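Local coordinates for protein phosphoribosylaminoimidazole-succinocarboxamide synthase (Saccharomyces cerevisiae, PDB 2CNQ) that catalyses the ATP-dependent joining of aspartate to 4-carboxy-5-aminoimidazole ribotide to form SAICAR in de novo purine biosynthesis, at residues L57-L60 against S61-W64; E234-P238 against D239-F243. All coordinates share one frame; numbering follows the deposited sequence. Where two conformers were deposited one is given.

Contact 1. Residues L57-L60 against S61-W64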
loop_
_atom_site.group_PDB
_atom_site.type_symbol
_atom_site.label_atom_id
_atom_site.label_comp_id
_atom_site.label_asym_id
_atom_site.label_seq_id
_atom_site.Cartn_x
_atom_site.Cartn_y
_atom_site.Cartn_z
ATOM N N LEU A 57 -3.699 1.454 -8.268
ATOM C CA LEU A 57 -2.674 1.007 -7.346
ATOM C C LEU A 57 -1.411 0.713 -8.079
ATOM O O LEU A 57 -0.338 0.968 -7.570
ATOM C CB LEU A 57 -3.118 -0.223 -6.622
ATOM C CG LEU A 57 -4.399 -0.118 -5.841
ATOM C CD1 LEU A 57 -4.697 -1.444 -5.234
ATOM C CD2 LEU A 57 -4.358 0.971 -4.833
ATOM N N THR A 58 -1.536 0.149 -9.253
ATOM C CA THR A 58 -0.404 -0.192 -10.043
ATOM C C THR A 58 0.301 1.038 -10.489
ATOM O O THR A 58 1.488 1.196 -10.303
ATOM C CB THR A 58 -0.842 -1.032 -11.227
ATOM O OG1 THR A 58 -1.427 -2.236 -10.764
ATOM C CG2 THR A 58 0.303 -1.396 -12.096
ATOM N N LYS A 59 -0.430 1.929 -11.127
ATOM C CA LYS A 59 0.176 3.110 -11.669
ATOM C C LYS A 59 0.776 3.980 -10.599
ATOM O O LYS A 59 1.825 4.540 -10.764
ATOM C CB LYS A 59 -0.883 3.883 -12.434
ATOM C CG LYS A 59 -1.456 3.137 -13.624
ATOM C CD LYS A 59 -0.453 2.720 -14.699
ATOM C CE LYS A 59 -1.159 1.814 -15.723
ATOM N NZ LYS A 59 -0.365 1.630 -16.973
ATOM N N LEU A 60 0.100 4.094 -9.490
ATOM C CA LEU A 60 0.611 4.916 -8.422
ATOM C C LEU A 60 1.856 4.281 -7.842
ATOM O O LEU A 60 2.813 4.949 -7.564
ATOM C CB LEU A 60 -0.453 5.152 -7.398
ATOM C CG LEU A 60 -0.110 6.157 -6.324
ATOM C CD1 LEU A 60 0.453 7.440 -6.857
ATOM C CD2 LEU A 60 -1.342 6.423 -5.534
ATOM N N SER A 61 1.820 2.978 -7.680
ATOM C CA SER A 61 3.024 2.315 -7.251
ATOM C C SER A 61 4.148 2.601 -8.181
ATOM O O SER A 61 5.246 2.874 -7.750
ATOM C CB SER A 61 2.822 0.825 -7.202
ATOM O OG SER A 61 1.975 0.436 -6.158
ATOM N N GLU A 62 3.897 2.484 -9.469
ATOM C CA GLU A 62 4.943 2.743 -10.427
ATOM C C GLU A 62 5.485 4.121 -10.299
ATOM O O GLU A 62 6.677 4.341 -10.396
ATOM C CB GLU A 62 4.450 2.497 -11.830
ATOM C CG GLU A 62 4.189 1.035 -12.114
ATOM C CD GLU A 62 3.754 0.863 -13.486
ATOM O OE1 GLU A 62 4.629 0.661 -14.351
ATOM O OE2 GLU A 62 2.566 1.012 -13.721
ATOM N N PHE A 63 4.607 5.080 -10.063
ATOM C CA PHE A 63 5.046 6.438 -9.874
ATOM C C PHE A 63 6.031 6.521 -8.738
ATOM O O PHE A 63 7.075 7.130 -8.836
ATOM C CB PHE A 63 3.860 7.331 -9.603
ATOM C CG PHE A 63 4.257 8.672 -9.140
ATOM C CD1 PHE A 63 4.337 8.938 -7.801
ATOM C CD2 PHE A 63 4.608 9.658 -10.031
ATOM C CE1 PHE A 63 4.764 10.157 -7.353
ATOM C CE2 PHE A 63 5.023 10.869 -9.587
ATOM C CZ PHE A 63 5.124 11.104 -8.242
ATOM N N TRP A 64 5.681 5.898 -7.619
ATOM C CA TRP A 64 6.545 5.978 -6.473
ATOM C C TRP A 64 7.788 5.172 -6.642
ATOM O O TRP A 64 8.835 5.572 -6.156
ATOM C CB TRP A 64 5.821 5.568 -5.236
ATOM C CG TRP A 64 4.759 6.483 -4.828
ATOM C CD1 TRP A 64 3.457 6.200 -4.808
ATOM C CD2 TRP A 64 4.890 7.813 -4.325
ATOM N NE1 TRP A 64 2.742 7.269 -4.340
ATOM C CE2 TRP A 64 3.616 8.257 -4.005
ATOM C CE3 TRP A 64 5.965 8.660 -4.116
ATOM C CZ2 TRP A 64 3.383 9.482 -3.422
ATOM C CZ3 TRP A 64 5.723 9.882 -3.553
ATOM C CH2 TRP A 64 4.457 10.290 -3.225
HETATM O O HOH W 1 1.707 -0.512 -15.855
#

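Contact 2. Residues E234-P238 against D239-F243. With AMZ (aminoimidazole 4-carboxamide ribonucleotide), chain C.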
loop_
_atom_site.group_PDB
_atom_site.type_symbol
_atom_site.label_atom_id
_atom_site.label_comp_id
_atom_site.label_asym_id
_atom_site.label_seq_id
_atom_site.Cartn_x
_atom_site.Cartn_y
_atom_site.Cartn_z
ATOM N N GLU A 234 3.154 -2.794 -3.117
ATOM C CA GLU A 234 2.688 -1.531 -3.572
ATOM C C GLU A 234 3.274 -0.452 -2.709
ATOM O O GLU A 234 3.668 -0.675 -1.589
ATOM C CB GLU A 234 1.177 -1.462 -3.559
ATOM C CG GLU A 234 0.606 -1.372 -2.173
ATOM C CD GLU A 234 -0.879 -1.352 -2.150
ATOM O OE1 GLU A 234 -1.420 -1.849 -1.144
ATOM O OE2 GLU A 234 -1.496 -0.843 -3.086
ATOM N N VAL A 235 3.292 0.729 -3.264
ATOM C CA VAL A 235 3.945 1.842 -2.619
ATOM C C VAL A 235 3.035 3.028 -2.665
ATOM O O VAL A 235 2.648 3.461 -3.729
ATOM C CB VAL A 235 5.255 2.164 -3.300
ATOM C CG1 VAL A 235 5.914 3.284 -2.562
ATOM C CG2 VAL A 235 6.139 0.961 -3.373
ATOM N N LEU A 236 2.743 3.536 -1.489
ATOM C CA LEU A 236 2.082 4.817 -1.306
ATOM C C LEU A 236 0.869 4.904 -2.186
ATOM O O LEU A 236 0.638 5.862 -2.906
ATOM C CB LEU A 236 3.056 5.947 -1.498
ATOM C CG LEU A 236 3.949 6.109 -0.296
ATOM C CD1 LEU A 236 5.210 6.829 -0.673
ATOM C CD2 LEU A 236 3.221 6.851 0.798
ATOM N N THR A 237 0.028 3.905 -2.043
ATOM C CA THR A 237 -1.265 3.938 -2.656
ATOM C C THR A 237 -2.273 4.259 -1.601
ATOM O O THR A 237 -2.006 4.228 -0.431
ATOM C CB THR A 237 -1.613 2.646 -3.318
ATOM O OG1 THR A 237 -1.970 1.729 -2.293
ATOM C CG2 THR A 237 -0.498 2.108 -4.171
ATOM N N PRO A 238 -3.508 4.516 -1.998
ATOM C CA PRO A 238 -4.511 4.827 -1.010
ATOM C C PRO A 238 -5.013 3.610 -0.315
ATOM O O PRO A 238 -5.744 3.741 0.637
ATOM C CB PRO A 238 -5.571 5.597 -1.791
ATOM C CG PRO A 238 -4.932 5.903 -3.112
ATOM C CD PRO A 238 -4.000 4.776 -3.352
ATOM N N ASP A 239 -4.587 2.423 -0.741
ATOM C CA ASP A 239 -4.765 1.248 0.085
ATOM C C ASP A 239 -3.704 1.201 1.155
ATOM O O ASP A 239 -3.982 0.819 2.268
ATOM C CB ASP A 239 -4.653 -0.033 -0.732
ATOM C CG ASP A 239 -5.905 -0.477 -1.360
ATOM O OD1 ASP A 239 -5.868 -1.536 -2.004
ATOM O OD2 ASP A 239 -6.952 0.124 -1.170
ATOM N N SER A 240 -2.483 1.556 0.840
ATOM C CA SER A 240 -1.385 1.373 1.742
ATOM C C SER A 240 -1.123 2.567 2.623
ATOM O O SER A 240 -0.236 2.502 3.443
ATOM C CB SER A 240 -0.138 1.040 0.990
ATOM O OG SER A 240 0.362 2.139 0.306
ATOM N N SER A 241 -1.867 3.633 2.460
ATOM C CA SER A 241 -1.547 4.897 3.073
ATOM C C SER A 241 -2.759 5.629 3.441
ATOM O O SER A 241 -3.832 5.360 2.932
ATOM C CB SER A 241 -0.811 5.765 2.060
ATOM O OG SER A 241 0.179 5.038 1.390
ATOM N N ARG A 242 -2.563 6.650 4.259
ATOM C CA ARG A 242 -3.570 7.639 4.493
ATOM C C ARG A 242 -3.088 8.930 3.932
ATOM O O ARG A 242 -1.984 9.365 4.200
ATOM C CB ARG A 242 -3.872 7.771 5.948
ATOM C CG ARG A 242 -4.618 6.608 6.460
ATOM C CD ARG A 242 -4.748 6.701 7.935
ATOM N NE ARG A 242 -5.498 5.573 8.439
ATOM C CZ ARG A 242 -5.127 4.809 9.437
ATOM N NH1 ARG A 242 -5.967 3.895 9.838
ATOM N NH2 ARG A 242 -3.953 4.923 10.016
ATOM N N PHE A 243 -3.935 9.511 3.104
ATOM C CA PHE A 243 -3.660 10.740 2.435
ATOM C C PHE A 243 -4.675 11.759 2.835
ATOM O O PHE A 243 -5.863 11.536 2.669
ATOM C CB PHE A 243 -3.731 10.540 0.945
ATOM C CG PHE A 243 -2.740 9.601 0.401
ATOM C CD1 PHE A 243 -3.121 8.581 -0.438
ATOM C CD2 PHE A 243 -1.409 9.740 0.674
ATOM C CE1 PHE A 243 -2.181 7.751 -1.015
ATOM C CE2 PHE A 243 -0.483 8.893 0.124
ATOM C CZ PHE A 243 -0.872 7.908 -0.738
HETATM O O5 AMZ C . -2.252 -3.668 4.072
HETATM C C6 AMZ C . -1.918 -3.700 5.238
HETATM N N2 AMZ C . -1.714 -4.826 5.913
HETATM C C3A AMZ C . -1.690 -2.473 5.975
HETATM C C7A AMZ C . -1.874 -1.211 5.497
HETATM N N3 AMZ C . -2.208 -0.743 4.280
HETATM N N1 AMZ C . -1.296 -2.414 7.259
HETATM C C5 AMZ C . -1.222 -1.140 7.571
HETATM N N AMZ C . -1.589 -0.391 6.507
HETATM C C1 AMZ C . -1.567 1.050 6.448
HETATM C C2 AMZ C . -2.892 1.699 6.714
HETATM C C3 AMZ C . -2.487 3.040 7.253
HETATM O O2 AMZ C . -2.162 3.839 6.137
HETATM O O1 AMZ C . -3.650 1.750 5.524
HETATM O O AMZ C . -0.743 1.469 7.499
HETATM C C AMZ C . -1.231 2.691 8.033
HETATM C C4 AMZ C . -1.442 2.558 9.506
HETATM O O3 AMZ C . -2.615 1.792 9.727
HETATM P P AMZ C . -3.160 1.659 11.220
HETATM O OP1 AMZ C . -2.210 0.782 11.966
HETATM O O4 AMZ C . -4.514 1.015 11.043
HETATM O OP2 AMZ C . -3.238 3.014 11.844
HETATM O O HOH W 2 -3.667 -3.053 -1.796
HETATM O O HOH W 3 3.022 2.423 0.996
#

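Contact 1. Residues L57-L60 against S61-W64
Leu60 lies alongside Trp64 one turn further on in the same alpha helix, the two side chains pointing the same way. With CG anti to the backbone N (chi1 -172°), Leu60 brings CD1 to 3.4 Å from Trp64 NE1 and 3.8 Å from Trp64 CD1. A branched aliphatic residue suits this place because its methyl packs beside the NE1-CD1 bond of the indole and offers no polar atom to compete for the N-H, which makes a weak hydrogen bond to Leu236 O.

Ser61 binds back to the preceding turn twice. Its OG donates to Leu57 O at 2.8 Å and its N donates to the same oxygen at 3.0 Å, from opposite faces of the carbonyl plane. A short hydroxyl side chain can fold back like this, and OG probably also accepts from Val235 N, so this buried polar group is satisfied within the helix and probably beyond it.

Glu62 N donates to Thr58 O at 2.9 Å, while its side chain, extended beyond CG, runs beside Thr58 and Lys59. Lys59 has two conformers; in one, its CD packs 3.6 Å from Glu62 OE2, while NZ stays beyond salt-bridge distance of that oxygen and a water lies between them. The lysine makes its salt bridge with Asp104. Glu62 also lines the site that holds AMZ or AMP.

Helix 53-67 thus presents Leu57, Ser61 and Trp64 to strand 228-245, Leu60 and Phe63 to helix 282-300, and Thr58 and Glu62 to Leu107 of strand 106-110.

Contact 2. Residues E234-P238 against D239-F243
Between Thr237 and Ser240 the chain makes a tight turn, CA to CA 5.1 Å, after Leu236 has taken up a left-handed backbone conformation and before regular strand resumes at Ser241. The two hydroxyl residues at the ends of this turn bond reciprocally, each backbone N-H to the other's hydroxyl oxygen: Thr237 N donates to Ser240 OG at 3.0 Å, and Ser240 N to Thr237 OG1 at 3.2 Å. Thr237 OG1 sits between its own N and carbonyl carbon (chi1 76°), a position that turns it back over the turn, where Asp239 N adds a weak bond.

The same Thr237 hydroxyl donates to Glu234 OE2 at 2.7 Å, arriving from above the carboxylate plane; Arg21 is a salt-bridge partner of that oxygen. The Glu234 and Asp239 carboxylates are nearly perpendicular, and one water donates to an oxygen of each, probably easing the proximity of two acids. Asp239 is further held by Lys53 and Tyr292.

Ser241 OG closes on Thr237 O at 3.0 Å and also bonds to Thr216. The flat ring of Phe243 can lay its edge against the backbone of Leu236, with CZ 3.3 Å from Leu236 O, and against the Pro238 ring, with CE1 3.9 Å from Pro238 CG, while Ser241 CB lies over one face. Arg242 points to the other side, its NH2 giving a nearly straight bond (168°) to phosphate oxygen OP2 of AMZ at 2.7 Å.

Strand 211-223, the hairpin partner, flanks Leu236 and Arg242; helix 282-300 covers Pro238 and Phe243, and helix 53-67 borders Glu234, Val235 and Asp239.

In the fold
Contacts 1 and 2 are both local, each within one unbroken run of chain, so neither closes a long loop. From the N terminus the chain first passes through helix 53-67, where contact 1 is made, and only much later reaches the irregular part of strand 228-245 that forms contact 2; the two are in series and neither nest nor cross. In space they touch, their centres about 10 Å apart: Ser61 and Trp64 of the helix meet Glu234, Val235 and Leu236. This junction joins the helix to the mixed sheet. Residues 57-64 reach one nucleotide site through Glu62, whereas residues 239-242 line a different AMZ pocket.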